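Side-chain contacts in probable oxidoreductase (Mycobacterium abscessus, PDB 4EYE), which is probably an oxidoreductase of the medium-chain, quinone oxidoreductase-like family, although its substrate is not established: residues A58-P63 and Q327-G332; D64-M67 and E71-L74. All blocks are in the same frame, centred on the assembly; numbering follows the deposited sequence.

Overall arrangement
Interactions 1 and 2 share helix 62-68 of the GroES-like domain, and their centres lie about 11 Å apart. In interaction 1 the start of this helix and the residues leading into it meet the end of helix 322-330, far along the chain; in interaction 2 its last turn meets the loop that follows, and, along the chain, the second contact is nested inside the long loop closed by the first. Direct packing joins the two: Phe329 CE1 lies 3.9 Å from Tyr65 CB, and Pro63 CB lies 3.6 Å from Tyr72 CE1. Asp64 also receives a hydrogen bond from Cys61 N through OD2, tying the N-cap residue of interaction 1 to Asp64 in the first turn of the same helix.

Interaction 1: residues A58-P63 and Q327-G332; sequences AGVCFP and QDFADG
Phe329, near the end of helix 322-330, packs against Val60 and Phe62 where strand 57-59 gives way to helix 62-68, a junction in the GroES-like domain of the medium-chain dehydrogenase fold. No hydrogen bond crosses the contact; it rests on side-chain packing and on the ring lying against backbone. Over one ring face there is a CH-pi contact: Val60 CG1 sits 4.2 Å from the Phe329 ring centroid, 28° off the normal. The first torsion of Val60 turns CG1 anti to its own N (178°) and onto that face, while the compact branched side chain also touches Met338 and Leu340 of strand 337-341.

The far end of the Phe329 ring meets the backbone instead, obliquely: Phe329 CZ lies 3.6 Å from Phe62 N, beside the carbonyl carbon of Cys61, the N-cap residue right before helix 62-68. A flat phenylalanine can serve both the valine methyl and this backbone. Gly332 ends the partner helix in a Schellman motif, its positive phi suiting glycine.

Phe62, which is exposed, meets Phe329 with the edge of its ring. The two side chains cross at about a right angle, and Phe329 CE1 comes 3.9 Å from Phe62 CD1.

Interaction 2: residues D64-M67 and E71-L74; sequences DYLM and EYQL
A pi-turn, in which the C=O of one residue accepts the N-H five residues on, lies at the C-terminal end of helix 62-68 in the GroES-like domain, where the chain leaves toward strand 85-92 and folds back over the helix it has just completed. One backbone hydrogen bond crosses the contact and closes the turn: Glu71 N donates to Leu66 O at 2.9 Å. The bond is nearly straight at the hydrogen (167°), although the donor stands above the carbonyl plane.

Apolar side chains fill the angle between helix and loop. Leu66 CB rests against Tyr72 CB at 3.8 Å, and the CD1 methyl of Leu66 faces the edge of the tyrosine ring. Met67 CG lies 3.5 Å from Tyr72 CB and approaches the ring obliquely, 3.6 Å from Tyr72 CD2. The methionine chain runs straight through chi2 and bends at chi3 (84°); its sulfur makes a Met-aromatic contact, with SD 4.9 Å from the Tyr72 ring centroid and neither squarely above nor in the plane. An unbranched, flexible side chain suits this place, since Met67 is buried and also touches Met76 and Phe80; Tyr72 suits its own by offering both Leu66 and Met67 an apolar surface.

Backbone bonding plus apolar and Met-aromatic packing thus hold the contact, with Met67 its buried part. At the exposed margin Glu71 OE1 forms a salt bridge with Lys69, which solvent would probably weaken.

Interaction 1: residues A58-P63 and Q327-G332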
# COMPACT_ATOMS: atom_id res chain seq x y z
N ALA A 58 -11.96 4.62 2.06
CA ALA A 58 -11.20 3.72 2.96
C ALA A 58 -10.45 2.72 2.13
O ALA A 58 -11.05 1.97 1.34
CB ALA A 58 -12.16 2.97 3.90
N GLY A 59 -9.15 2.65 2.29
CA GLY A 59 -8.37 1.69 1.54
C GLY A 59 -8.60 0.27 2.01
O GLY A 59 -8.77 0.03 3.21
N VAL A 60 -8.59 -0.66 1.07
CA VAL A 60 -8.50 -2.09 1.35
C VAL A 60 -7.03 -2.48 1.14
O VAL A 60 -6.41 -2.19 0.07
CB VAL A 60 -9.47 -2.87 0.45
CG1 VAL A 60 -9.37 -4.40 0.68
CG2 VAL A 60 -10.91 -2.39 0.73
N CYS A 61 -6.41 -3.04 2.16
CA CYS A 61 -5.04 -3.54 2.04
C CYS A 61 -4.92 -4.97 2.62
O CYS A 61 -5.83 -5.45 3.35
CB CYS A 61 -4.08 -2.60 2.75
SG CYS A 61 -4.20 -2.61 4.57
N PHE A 62 -3.79 -5.61 2.33
CA PHE A 62 -3.56 -6.98 2.75
C PHE A 62 -3.63 -7.14 4.27
O PHE A 62 -4.23 -8.08 4.75
CB PHE A 62 -2.24 -7.53 2.16
CG PHE A 62 -2.15 -9.04 2.22
CD1 PHE A 62 -3.01 -9.83 1.51
CD2 PHE A 62 -1.20 -9.65 3.02
CE1 PHE A 62 -2.94 -11.23 1.59
CE2 PHE A 62 -1.10 -11.04 3.07
CZ PHE A 62 -1.98 -11.83 2.36
N PRO A 63 -3.05 -6.21 5.05
CA PRO A 63 -3.21 -6.35 6.52
C PRO A 63 -4.66 -6.37 7.00
O PRO A 63 -4.99 -7.17 7.89
CB PRO A 63 -2.47 -5.13 7.07
CG PRO A 63 -1.38 -4.89 6.05
CD PRO A 63 -2.04 -5.20 4.71
N GLN A 327 -13.97 -10.03 0.01
CA GLN A 327 -13.93 -11.36 -0.62
C GLN A 327 -13.26 -11.28 -2.00
O GLN A 327 -12.42 -12.10 -2.35
CB GLN A 327 -15.35 -11.92 -0.78
CG GLN A 327 -15.40 -13.44 -1.10
CD GLN A 327 -14.74 -14.24 -0.01
OE1 GLN A 327 -15.18 -14.26 1.14
NE2 GLN A 327 -13.66 -14.90 -0.35
N ASP A 328 -13.64 -10.28 -2.79
CA ASP A 328 -13.00 -10.08 -4.10
C ASP A 328 -11.50 -9.85 -3.96
O ASP A 328 -10.70 -10.43 -4.70
CB ASP A 328 -13.64 -8.91 -4.81
CG ASP A 328 -15.06 -9.22 -5.28
OD1 ASP A 328 -15.46 -10.40 -5.24
OD2 ASP A 328 -15.74 -8.27 -5.71
N PHE A 329 -11.14 -9.06 -2.97
CA PHE A 329 -9.73 -8.82 -2.68
C PHE A 329 -8.99 -10.13 -2.35
O PHE A 329 -7.91 -10.38 -2.86
CB PHE A 329 -9.59 -7.82 -1.53
CG PHE A 329 -8.17 -7.58 -1.13
CD1 PHE A 329 -7.56 -8.36 -0.15
CD2 PHE A 329 -7.43 -6.61 -1.77
CE1 PHE A 329 -6.23 -8.16 0.18
CE2 PHE A 329 -6.10 -6.39 -1.44
CZ PHE A 329 -5.50 -7.16 -0.47
N ALA A 330 -9.57 -10.92 -1.47
CA ALA A 330 -9.03 -12.23 -1.08
C ALA A 330 -8.97 -13.23 -2.26
O ALA A 330 -8.03 -13.99 -2.36
CB ALA A 330 -9.87 -12.82 0.05
N ASP A 331 -9.96 -13.18 -3.14
CA ASP A 331 -10.01 -14.04 -4.32
C ASP A 331 -9.03 -13.58 -5.41
O ASP A 331 -8.98 -14.20 -6.45
CB ASP A 331 -11.40 -14.05 -4.93
CG ASP A 331 -12.43 -14.68 -4.04
OD1 ASP A 331 -12.06 -15.33 -3.08
OD2 ASP A 331 -13.62 -14.47 -4.28
N GLY A 332 -8.26 -12.51 -5.18
CA GLY A 332 -7.25 -12.08 -6.14
C GLY A 332 -7.78 -11.31 -7.34
O GLY A 332 -7.15 -11.29 -8.40

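Interaction 2: residues D64-M67 and E71-L74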
# COMPACT_ATOMS: atom_id res chain seq x y z
N ASP A 64 -5.53 -5.58 6.37
CA ASP A 64 -6.94 -5.57 6.73
C ASP A 64 -7.51 -6.96 6.61
O ASP A 64 -8.15 -7.48 7.53
CB ASP A 64 -7.83 -4.67 5.84
CG ASP A 64 -7.39 -3.23 5.79
OD1 ASP A 64 -6.83 -2.67 6.78
OD2 ASP A 64 -7.72 -2.60 4.74
N TYR A 65 -7.29 -7.55 5.45
CA TYR A 65 -7.76 -8.90 5.16
C TYR A 65 -7.21 -9.95 6.16
O TYR A 65 -7.94 -10.78 6.70
CB TYR A 65 -7.35 -9.24 3.72
CG TYR A 65 -7.52 -10.69 3.37
CD1 TYR A 65 -8.76 -11.30 3.47
CD2 TYR A 65 -6.45 -11.47 2.94
CE1 TYR A 65 -8.94 -12.62 3.15
CE2 TYR A 65 -6.62 -12.82 2.64
CZ TYR A 65 -7.88 -13.38 2.77
OH TYR A 65 -8.10 -14.71 2.47
N LEU A 66 -5.90 -9.88 6.40
CA LEU A 66 -5.26 -10.78 7.36
C LEU A 66 -5.90 -10.63 8.74
O LEU A 66 -6.10 -11.64 9.43
CB LEU A 66 -3.72 -10.51 7.44
CG LEU A 66 -2.88 -10.81 6.16
CD1 LEU A 66 -1.35 -10.68 6.34
CD2 LEU A 66 -3.18 -12.23 5.65
N MET A 67 -6.23 -9.39 9.12
CA MET A 67 -6.83 -9.13 10.42
C MET A 67 -8.20 -9.79 10.52
O MET A 67 -8.54 -10.33 11.55
CB MET A 67 -6.93 -7.64 10.71
CG MET A 67 -5.59 -7.07 11.06
SD MET A 67 -5.63 -5.30 11.46
CE MET A 67 -6.10 -5.38 13.15
N GLU A 71 -4.86 -13.48 11.25
CA GLU A 71 -3.56 -13.92 10.73
C GLU A 71 -2.56 -12.80 10.56
O GLU A 71 -1.49 -13.01 10.00
CB GLU A 71 -3.73 -14.66 9.40
CG GLU A 71 -4.40 -16.02 9.56
CD GLU A 71 -4.74 -16.67 8.24
OE1 GLU A 71 -4.27 -16.21 7.19
OE2 GLU A 71 -5.50 -17.65 8.25
N TYR A 72 -2.90 -11.62 11.05
CA TYR A 72 -2.01 -10.49 10.94
C TYR A 72 -1.07 -10.48 12.14
O TYR A 72 -1.43 -10.98 13.21
CB TYR A 72 -2.81 -9.21 10.90
CG TYR A 72 -1.96 -8.00 10.66
CD1 TYR A 72 -1.07 -7.97 9.58
CD2 TYR A 72 -2.01 -6.90 11.50
CE1 TYR A 72 -0.28 -6.88 9.35
CE2 TYR A 72 -1.23 -5.78 11.26
CZ TYR A 72 -0.36 -5.79 10.20
OH TYR A 72 0.43 -4.72 9.94
N GLN A 73 0.11 -9.87 11.98
CA GLN A 73 1.11 -9.82 13.07
C GLN A 73 0.47 -9.34 14.39
O GLN A 73 0.80 -9.84 15.44
CB GLN A 73 2.35 -8.98 12.70
CG GLN A 73 2.14 -7.47 12.74
CD GLN A 73 3.22 -6.68 12.00
OE1 GLN A 73 4.20 -7.25 11.54
NE2 GLN A 73 3.04 -5.36 11.92
N LEU A 74 -0.47 -8.40 14.30
CA LEU A 74 -1.23 -7.97 15.45
C LEU A 74 -2.62 -8.60 15.38
O LEU A 74 -3.36 -8.41 14.39
CB LEU A 74 -1.32 -6.45 15.48
CG LEU A 74 -2.28 -5.80 16.48
CD1 LEU A 74 -2.10 -6.35 17.90
CD2 LEU A 74 -2.09 -4.27 16.47